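Local coordinates for rhino (PDB 5XYV), which binds the N-terminal domain of Deadlock through its chromoshadow domain, an association linked to the specification of germline piRNA clusters in Drosophila, at residues Asp13-Leu18 against Phe30-Gly35. Numbering follows the deposited sequence.
Sequences DLDKIL and FVTWKG
Leu14-Leu18 and Phe30-Trp33 run antiparallel, with Leu14 opposite Trp33 and Ile17 opposite Val31 as non-hydrogen-bonded pairs. The register slips by one residue between these pairs, where Asp15 and Lys16 both face Thr32 in a classic beta bulge. Asp15 N donates to the backbone Thr32 O at 2.7 Å, and Thr32 N returns a bond to Lys16 O at 2.9 Å. Lys16 N bonds instead to the side-chain oxygen Thr32 OG1 at 3.1 Å. That oxygen is set between its own backbone N and carbonyl carbon (chi1 61°). The CB of Asp15 packs against it. The methyl CG2 of Thr32 meets Leu18 CD1 at 3.7 Å, the two side chains crossing at about a right angle. Beyond the bulge, Leu18 N bonds to Phe30 O. The Phe30 ring meets Trp44 of the Deadlock chain. At the other end, Lys34 N gives Asp13 O a nearly straight bond of 2.8 Å. The aliphatic chain of Lys34 then crosses Asp15, with CG against OD1. Lys34 NZ stays 5.5 Å from Asp15 OD1, so the charges are near but not in contact. Leu14 CD1 touches Val31 CB at 3.6 Å. It also lies over the CZ3 rim of the Trp33 indole, on the face that Val31 CG2 covers too. Ile17 and Val31 share a face of the sheet and run alongside each other, CG1 to CG1 at 4.1 Å. This is the first hairpin of the three-stranded antiparallel chromoshadow sheet. Strand 39-43, beyond 26-33, packs on Val31 and Trp33, and its Asp40 accepts a hydrogen bond from Trp33 NE1. Helix 52-61 covers Leu14 and Ile17.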
loop_
_atom_site.group_PDB
_atom_site.type_symbol
_atom_site.label_atom_id
_atom_site.label_comp_id
_atom_site.label_asym_id
_atom_site.label_seq_id
_atom_site.Cartn_x
_atom_site.Cartn_y
_atom_site.Cartn_z
ATOM N N ASP B 13 -12.617 -4.003 18.296
ATOM C CA ASP B 13 -11.382 -3.358 17.880
ATOM C C ASP B 13 -10.567 -4.242 16.939
ATOM O O ASP B 13 -10.457 -5.458 17.140
ATOM C CB ASP B 13 -10.548 -2.987 19.101
ATOM C CG ASP B 13 -11.083 -1.766 19.818
ATOM O OD1 ASP B 13 -11.765 -0.935 19.170
ATOM O OD2 ASP B 13 -10.824 -1.638 21.032
ATOM N N LEU B 14 -10.001 -3.618 15.907
ATOM C CA LEU B 14 -9.210 -4.327 14.903
ATOM C C LEU B 14 -8.061 -5.103 15.555
ATOM O O LEU B 14 -7.346 -4.560 16.401
ATOM C CB LEU B 14 -8.666 -3.344 13.863
ATOM C CG LEU B 14 -7.964 -3.907 12.625
ATOM C CD1 LEU B 14 -8.914 -4.718 11.781
ATOM C CD2 LEU B 14 -7.368 -2.785 11.798
ATOM N N ASP B 15 -7.901 -6.373 15.184
ATOM C CA ASP B 15 -6.816 -7.168 15.736
ATOM C C ASP B 15 -5.670 -7.154 14.734
ATOM O O ASP B 15 -4.767 -6.307 14.825
ATOM C CB ASP B 15 -7.266 -8.600 16.035
ATOM C CG ASP B 15 -6.342 -9.316 17.012
ATOM O OD1 ASP B 15 -5.662 -8.623 17.801
ATOM O OD2 ASP B 15 -6.305 -10.564 16.980
ATOM N N LYS B 16 -5.715 -8.084 13.780
ATOM C CA LYS B 16 -4.717 -8.187 12.706
ATOM C C LYS B 16 -5.356 -7.952 11.311
ATOM O O LYS B 16 -6.544 -8.230 11.105
ATOM C CB LYS B 16 -4.014 -9.569 12.751
ATOM C CG LYS B 16 -3.404 -9.989 14.103
ATOM C CD LYS B 16 -2.910 -8.804 14.915
ATOM C CE LYS B 16 -2.730 -9.076 16.445
ATOM N NZ LYS B 16 -1.424 -9.775 16.828
ATOM N N ILE B 17 -4.560 -7.443 10.364
ATOM C CA ILE B 17 -4.899 -7.488 8.937
ATOM C C ILE B 17 -4.129 -8.631 8.325
ATOM O O ILE B 17 -2.900 -8.567 8.261
ATOM C CB ILE B 17 -4.532 -6.193 8.186
ATOM C CG1 ILE B 17 -5.175 -4.976 8.856
ATOM C CG2 ILE B 17 -4.883 -6.307 6.693
ATOM C CD1 ILE B 17 -5.088 -3.688 8.033
ATOM N N LEU B 18 -4.832 -9.674 7.889
ATOM C CA LEU B 18 -4.177 -10.886 7.398
ATOM C C LEU B 18 -3.800 -10.839 5.932
ATOM O O LEU B 18 -2.841 -11.482 5.513
ATOM C CB LEU B 18 -5.068 -12.108 7.617
ATOM C CG LEU B 18 -5.637 -12.272 9.015
ATOM C CD1 LEU B 18 -6.533 -13.507 9.119
ATOM C CD2 LEU B 18 -4.490 -12.304 10.034
ATOM N N PHE B 30 -8.902 -8.450 4.721
ATOM C CA PHE B 30 -9.350 -9.592 5.494
ATOM C C PHE B 30 -8.746 -9.487 6.873
ATOM O O PHE B 30 -7.520 -9.486 7.040
ATOM C CB PHE B 30 -8.996 -10.881 4.757
ATOM C CG PHE B 30 -9.589 -10.916 3.377
ATOM C CD1 PHE B 30 -8.836 -10.582 2.261
ATOM C CD2 PHE B 30 -10.940 -11.177 3.208
ATOM C CE1 PHE B 30 -9.414 -10.565 1.005
ATOM C CE2 PHE B 30 -11.506 -11.165 1.956
ATOM C CZ PHE B 30 -10.744 -10.861 0.859
ATOM N N VAL B 31 -9.619 -9.349 7.865
ATOM C CA VAL B 31 -9.187 -8.901 9.179
ATOM C C VAL B 31 -9.751 -9.746 10.297
ATOM O O VAL B 31 -10.749 -10.450 10.136
ATOM C CB VAL B 31 -9.595 -7.407 9.473
ATOM C CG1 VAL B 31 -8.978 -6.449 8.461
ATOM C CG2 VAL B 31 -11.142 -7.259 9.581
ATOM N N THR B 32 -9.091 -9.647 11.441
ATOM C CA THR B 32 -9.591 -10.254 12.666
ATOM C C THR B 32 -9.837 -9.156 13.702
ATOM O O THR B 32 -9.246 -8.069 13.633
ATOM C CB THR B 32 -8.626 -11.319 13.192
ATOM O OG1 THR B 32 -7.371 -10.705 13.493
ATOM C CG2 THR B 32 -8.407 -12.375 12.130
ATOM N N TRP B 33 -10.727 -9.423 14.644
ATOM C CA TRP B 33 -11.028 -8.443 15.676
ATOM C C TRP B 33 -10.573 -8.984 17.015
ATOM O O TRP B 33 -10.515 -10.200 17.195
ATOM C CB TRP B 33 -12.525 -8.127 15.702
ATOM C CG TRP B 33 -13.066 -7.827 14.360
ATOM C CD1 TRP B 33 -13.692 -8.691 13.514
ATOM C CD2 TRP B 33 -13.032 -6.562 13.693
ATOM N NE1 TRP B 33 -14.047 -8.040 12.355
ATOM C CE2 TRP B 33 -13.655 -6.728 12.443
ATOM C CE3 TRP B 33 -12.529 -5.301 14.033
ATOM C CZ2 TRP B 33 -13.791 -5.676 11.525
ATOM C CZ3 TRP B 33 -12.656 -4.268 13.131
ATOM C CH2 TRP B 33 -13.287 -4.456 11.892
ATOM N N LYS B 34 -10.290 -8.088 17.956
ATOM C CA LYS B 34 -9.895 -8.512 19.290
ATOM C C LYS B 34 -11.043 -9.174 20.030
ATOM O O LYS B 34 -12.152 -8.623 20.102
ATOM C CB LYS B 34 -9.368 -7.330 20.095
ATOM C CG LYS B 34 -8.027 -6.803 19.591
ATOM C CD LYS B 34 -7.569 -5.576 20.360
ATOM C CE LYS B 34 -6.255 -5.062 19.809
ATOM N NZ LYS B 34 -5.824 -3.805 20.486
ATOM N N GLY B 35 -10.775 -10.363 20.568
ATOM C CA GLY B 35 -11.759 -11.067 21.368
ATOM C C GLY B 35 -12.635 -11.972 20.530
ATOM O O GLY B 35 -13.459 -12.729 21.057
#